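Local coordinates for salt-tolerant glutaminase (Micrococcus luteus, PDB 3AGD), which catalyses the hydrolysis of L-glutamine to L-glutamate and ammonia, at the interface of chains A and B. Coordinates in Å, arbitrary orientation; residue numbers count along the deposited sequence, not the author numbering. Chains: chain A/B, Salt-tolerant glutaminase.

Contact 1: the interface of chains A and B. Residues chain A 270-272, 309-312, 334, 338; chain B 270-272, 310-312.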
# COMPACT_ATOMS: atom_id res chain seq x y z
N PRO A 270 1.10 6.38 1.90
CA PRO A 270 2.49 6.02 1.61
C PRO A 270 3.00 6.32 0.21
O PRO A 270 2.40 5.92 -0.79
CB PRO A 270 2.54 4.54 1.94
CG PRO A 270 1.59 4.45 3.10
CD PRO A 270 0.42 5.29 2.62
N GLY A 271 4.13 7.02 0.16
CA GLY A 271 4.76 7.34 -1.11
C GLY A 271 4.10 8.42 -1.95
O GLY A 271 4.62 8.77 -3.00
N ARG A 272 2.97 8.96 -1.51
CA ARG A 272 2.35 9.98 -2.32
C ARG A 272 1.86 11.27 -1.70
O ARG A 272 2.09 12.34 -2.27
CB ARG A 272 1.25 9.35 -3.16
CG ARG A 272 1.85 8.53 -4.29
CD ARG A 272 0.89 7.55 -4.84
NE ARG A 272 0.53 6.52 -3.88
CZ ARG A 272 -0.51 5.73 -4.04
NH1 ARG A 272 -1.27 5.88 -5.13
NH2 ARG A 272 -0.81 4.79 -3.15
N GLY A 309 -0.46 0.03 -7.74
CA GLY A 309 0.91 -0.36 -8.00
C GLY A 309 1.80 0.73 -8.55
O GLY A 309 2.48 0.54 -9.55
N ASP A 310 1.79 1.89 -7.90
CA ASP A 310 2.60 3.01 -8.33
C ASP A 310 4.03 2.82 -7.81
O ASP A 310 4.45 3.49 -6.87
CB ASP A 310 2.02 4.32 -7.79
CG ASP A 310 2.73 5.54 -8.33
OD1 ASP A 310 3.97 5.48 -8.51
OD2 ASP A 310 2.05 6.57 -8.55
N SER A 311 4.76 1.89 -8.42
CA SER A 311 6.13 1.62 -7.99
C SER A 311 7.15 1.94 -9.07
O SER A 311 6.83 1.91 -10.25
CB SER A 311 6.28 0.16 -7.57
OG SER A 311 5.46 -0.13 -6.46
N LEU A 312 8.37 2.24 -8.64
CA LEU A 312 9.45 2.54 -9.58
C LEU A 312 9.61 1.37 -10.52
O LEU A 312 9.59 1.53 -11.75
CB LEU A 312 10.76 2.77 -8.82
CG LEU A 312 11.96 3.06 -9.73
CD1 LEU A 312 11.70 4.33 -10.53
CD2 LEU A 312 13.22 3.20 -8.88
N VAL A 334 14.17 6.08 -6.46
CA VAL A 334 14.29 5.60 -5.08
C VAL A 334 14.32 4.08 -5.18
O VAL A 334 13.29 3.45 -5.42
CB VAL A 334 13.08 6.04 -4.23
CG1 VAL A 334 13.07 5.30 -2.90
CG2 VAL A 334 13.13 7.54 -4.00
N GLY A 338 11.88 -3.53 -5.16
CA GLY A 338 11.33 -3.42 -6.50
C GLY A 338 12.29 -3.01 -7.60
O GLY A 338 12.36 -3.66 -8.65
N PRO B 270 0.85 -5.04 -4.06
CA PRO B 270 0.68 -4.04 -5.11
C PRO B 270 1.96 -3.38 -5.61
O PRO B 270 2.80 -2.93 -4.82
CB PRO B 270 -0.28 -3.03 -4.47
CG PRO B 270 -1.12 -3.91 -3.59
CD PRO B 270 -0.08 -4.80 -2.95
N GLY B 271 2.10 -3.33 -6.93
CA GLY B 271 3.25 -2.73 -7.57
C GLY B 271 4.56 -3.49 -7.46
O GLY B 271 5.58 -3.03 -7.97
N ARG B 272 4.57 -4.66 -6.82
CA ARG B 272 5.83 -5.36 -6.70
C ARG B 272 5.93 -6.85 -6.93
O ARG B 272 6.80 -7.29 -7.67
CB ARG B 272 6.46 -4.99 -5.36
CG ARG B 272 6.97 -3.56 -5.41
CD ARG B 272 7.25 -3.02 -4.07
NE ARG B 272 6.03 -2.75 -3.32
CZ ARG B 272 6.04 -2.49 -2.02
NH1 ARG B 272 7.21 -2.46 -1.39
NH2 ARG B 272 4.91 -2.26 -1.36
N ASP B 310 7.37 3.17 -1.93
CA ASP B 310 8.13 2.99 -3.16
C ASP B 310 7.27 3.46 -4.35
O ASP B 310 6.60 2.64 -4.99
CB ASP B 310 8.48 1.51 -3.32
CG ASP B 310 9.32 1.24 -4.55
OD1 ASP B 310 9.03 1.83 -5.62
OD2 ASP B 310 10.26 0.42 -4.46
N SER B 311 7.28 4.75 -4.64
CA SER B 311 6.49 5.28 -5.75
C SER B 311 7.36 5.97 -6.80
O SER B 311 8.50 6.34 -6.53
CB SER B 311 5.45 6.28 -5.24
OG SER B 311 4.54 5.66 -4.34
N LEU B 312 6.80 6.14 -8.00
CA LEU B 312 7.53 6.80 -9.08
C LEU B 312 7.85 8.24 -8.68
O LEU B 312 9.01 8.66 -8.72
CB LEU B 312 6.70 6.79 -10.36
CG LEU B 312 7.29 7.53 -11.57
CD1 LEU B 312 8.66 6.97 -11.92
CD2 LEU B 312 6.34 7.40 -12.74
O HOH W 1 12.44 0.67 -5.84
O HOH W 2 11.48 6.68 -7.49

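Contact 2: the interface of chains A and B. Residues chain A 341-342, 345, 349, 388; chain B 45, 47, 49, 51.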
# COMPACT_ATOMS: atom_id res chain seq x y z
N GLU A 341 15.30 -5.56 -8.02
CA GLU A 341 14.90 -6.78 -8.72
C GLU A 341 15.03 -6.52 -10.22
O GLU A 341 15.51 -7.36 -10.97
CB GLU A 341 13.44 -7.12 -8.36
CG GLU A 341 12.93 -8.48 -8.85
CD GLU A 341 12.68 -8.53 -10.35
OE1 GLU A 341 12.20 -7.53 -10.92
OE2 GLU A 341 12.96 -9.58 -10.97
N ALA A 342 14.59 -5.33 -10.64
CA ALA A 342 14.65 -4.93 -12.04
C ALA A 342 16.10 -4.78 -12.49
O ALA A 342 16.45 -5.16 -13.61
CB ALA A 342 13.90 -3.63 -12.24
N ASP A 345 17.59 -8.05 -13.10
CA ASP A 345 17.05 -8.62 -14.33
C ASP A 345 17.82 -8.06 -15.52
O ASP A 345 18.08 -8.76 -16.49
CB ASP A 345 15.56 -8.28 -14.49
CG ASP A 345 14.67 -9.07 -13.55
OD1 ASP A 345 13.47 -8.71 -13.44
OD2 ASP A 345 15.15 -10.04 -12.93
N ASP A 349 20.07 -10.23 -17.91
CA ASP A 349 19.70 -10.18 -19.31
C ASP A 349 20.86 -9.88 -20.26
O ASP A 349 20.74 -10.04 -21.48
CB ASP A 349 18.58 -9.14 -19.53
CG ASP A 349 17.20 -9.66 -19.12
OD1 ASP A 349 16.22 -8.90 -19.25
OD2 ASP A 349 17.09 -10.82 -18.66
N VAL A 388 14.64 -1.78 -18.66
CA VAL A 388 15.23 -3.08 -18.34
C VAL A 388 15.45 -3.90 -19.61
O VAL A 388 16.46 -4.59 -19.77
CB VAL A 388 14.33 -3.91 -17.39
CG1 VAL A 388 14.90 -5.31 -17.21
CG2 VAL A 388 14.19 -3.21 -16.05
N THR B 45 7.05 -11.35 -10.82
CA THR B 45 7.26 -9.91 -10.81
C THR B 45 6.64 -9.18 -12.01
O THR B 45 6.33 -9.80 -13.03
CB THR B 45 8.77 -9.60 -10.82
OG1 THR B 45 9.33 -10.04 -12.05
CG2 THR B 45 9.46 -10.34 -9.68
N THR B 47 8.08 -7.38 -13.89
CA THR B 47 9.11 -7.40 -14.91
C THR B 47 9.03 -8.69 -15.73
O THR B 47 9.91 -8.99 -16.53
CB THR B 47 10.51 -7.27 -14.29
OG1 THR B 47 10.67 -8.25 -13.25
CG2 THR B 47 10.70 -5.87 -13.70
N ARG B 49 9.24 -11.77 -14.66
CA ARG B 49 10.09 -12.87 -14.20
C ARG B 49 9.34 -13.78 -13.25
O ARG B 49 8.27 -13.45 -12.74
CB ARG B 49 11.35 -12.34 -13.51
CG ARG B 49 12.21 -11.45 -14.37
CD ARG B 49 12.49 -12.09 -15.71
NE ARG B 49 12.88 -11.08 -16.69
CZ ARG B 49 14.13 -10.66 -16.88
NH1 ARG B 49 15.12 -11.17 -16.17
NH2 ARG B 49 14.36 -9.71 -17.77
N HIS B 51 10.86 -16.10 -10.20
CA HIS B 51 11.96 -16.64 -9.41
C HIS B 51 11.40 -17.73 -8.50
O HIS B 51 10.51 -17.48 -7.68
CB HIS B 51 12.59 -15.52 -8.58
CG HIS B 51 12.95 -14.30 -9.39
ND1 HIS B 51 13.86 -14.34 -10.43
CD2 HIS B 51 12.51 -13.02 -9.31
CE1 HIS B 51 13.95 -13.13 -10.96
NE2 HIS B 51 13.15 -12.32 -10.31

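Contact 1: the interface of chains A and B
Two copies of the same loop meet here in a two-fold symmetric, largely polar homodimer interface, probably one of the contacts that build the homotetramer. Residues 310-312 of each chain lie against their counterparts, while A:Gly309 meets B:Gly271, and each bond has a twin with the chains exchanged. The best-formed direct bonds join a carboxylate to a backbone amide. OD1 of A:Asp310 accepts from N of B:Leu312 at 3.0 Å and is met nearly along its C-O axis by an almost straight N-H (171° at H). The aspartate reaches it with CG anti to the backbone N (chi1 -174°), its side chain crossing that of B:Leu312 at about a right angle. In the twin, N of A:Leu312 gives to OD1 of B:Asp310 at 3.1 Å, although B:Asp310 is poorly ordered. Each serine hydroxyl points between two carbonyls of the partner. OG of A:Ser311 lies 3.3 Å from O of B:Asp310 and also near O of B:Gly271, forming weak bonds. At the centre, O of A:Asp310 and O of B:Asp310 crowd to 3.0 Å, two acceptors in an unfavourable pairing whose exact spacing is uncertain given that disorder. The glycines pack closely, with CA of A:Gly309 3.4 Å from CA of B:Gly271. Two waters extend the contact to A:Val334: one bridges its O to OD2 of B:Asp310, while the other takes the amide N of A:Val334 at 2.9 Å and reaches O of B:Ser311.

Contact 2: the interface of chains A and B
Three acidic side chains of chain A, one turn of helix apart, grip a turn of chain B through hydrogen bonds and salt bridges. Both oxygens of A:Glu341 are used. OE2 offers its anti lone pair to NE2 of B:His51 at 2.8 Å; the bond is nearly straight (174° at H), and the oxygen lies in the ring plane although the carboxylate is turned 49° from it. OE1 meets the hydroxyl of B:Thr47 tip to tip, with OG1 2.9 Å away and above the carboxylate plane. The same OG1 is 2.8 Å from OD1 of A:Asp345, approached nearly along the C-O axis. With one hydrogen for two carboxylates, the hydroxyl must share it or favour one, unless an acid carries a proton; such crowding of acids could raise the proton affinity of either. An alanine in place of A:Glu341 would probably leave B:His51 and B:Thr47 without these acceptors and loosen the hold of the helix on the turn.

B:Arg49 bends at chi2 (-50°) to pass A:Asp345, whose carboxylate stacks against one guanidinium face, offset toward the rim; NH1 forms a salt bridge 3.4 Å from its OD2. Farther along, NH2 of B:Arg49 binds OD1 of A:Asp349 at 2.5 Å, a short but bent salt bridge on the syn lone pair, the oxygen near the guanidinium plane.

In the second shell, OG1 of B:Thr45 hydrogen-bonds OG1 of B:Thr47 at 2.5 Å and takes the backbone N of B:Arg49 at 3.1 Å, fixing the turn and the hydroxyl that faces the acids. CG2 of B:Thr45 packs against the carboxylate carbon of A:Glu341. All three acids project from helix 337-349 of chain A, whereas the chain B partners lie in the turn between strands 40-44 and 50-54 and at the start of the latter strand.

The centres of contact 1 and contact 2 lie about 16 Å apart within one interface, and no residue is common to both. Helix 337-349 of chain A connects them: its first turn, at A:Gly338, borders contact 1, and its later turns carry the acids of contact 2. Contact 1 lies near the two-fold axis, where each loop faces its own copy, whereas contact 2 joins unlike elements and recurs on the opposite side of the axis. A central loop pairing flanked by two charged clamps is likely to fix the C-terminal part of each chain against the N-terminal part of its partner.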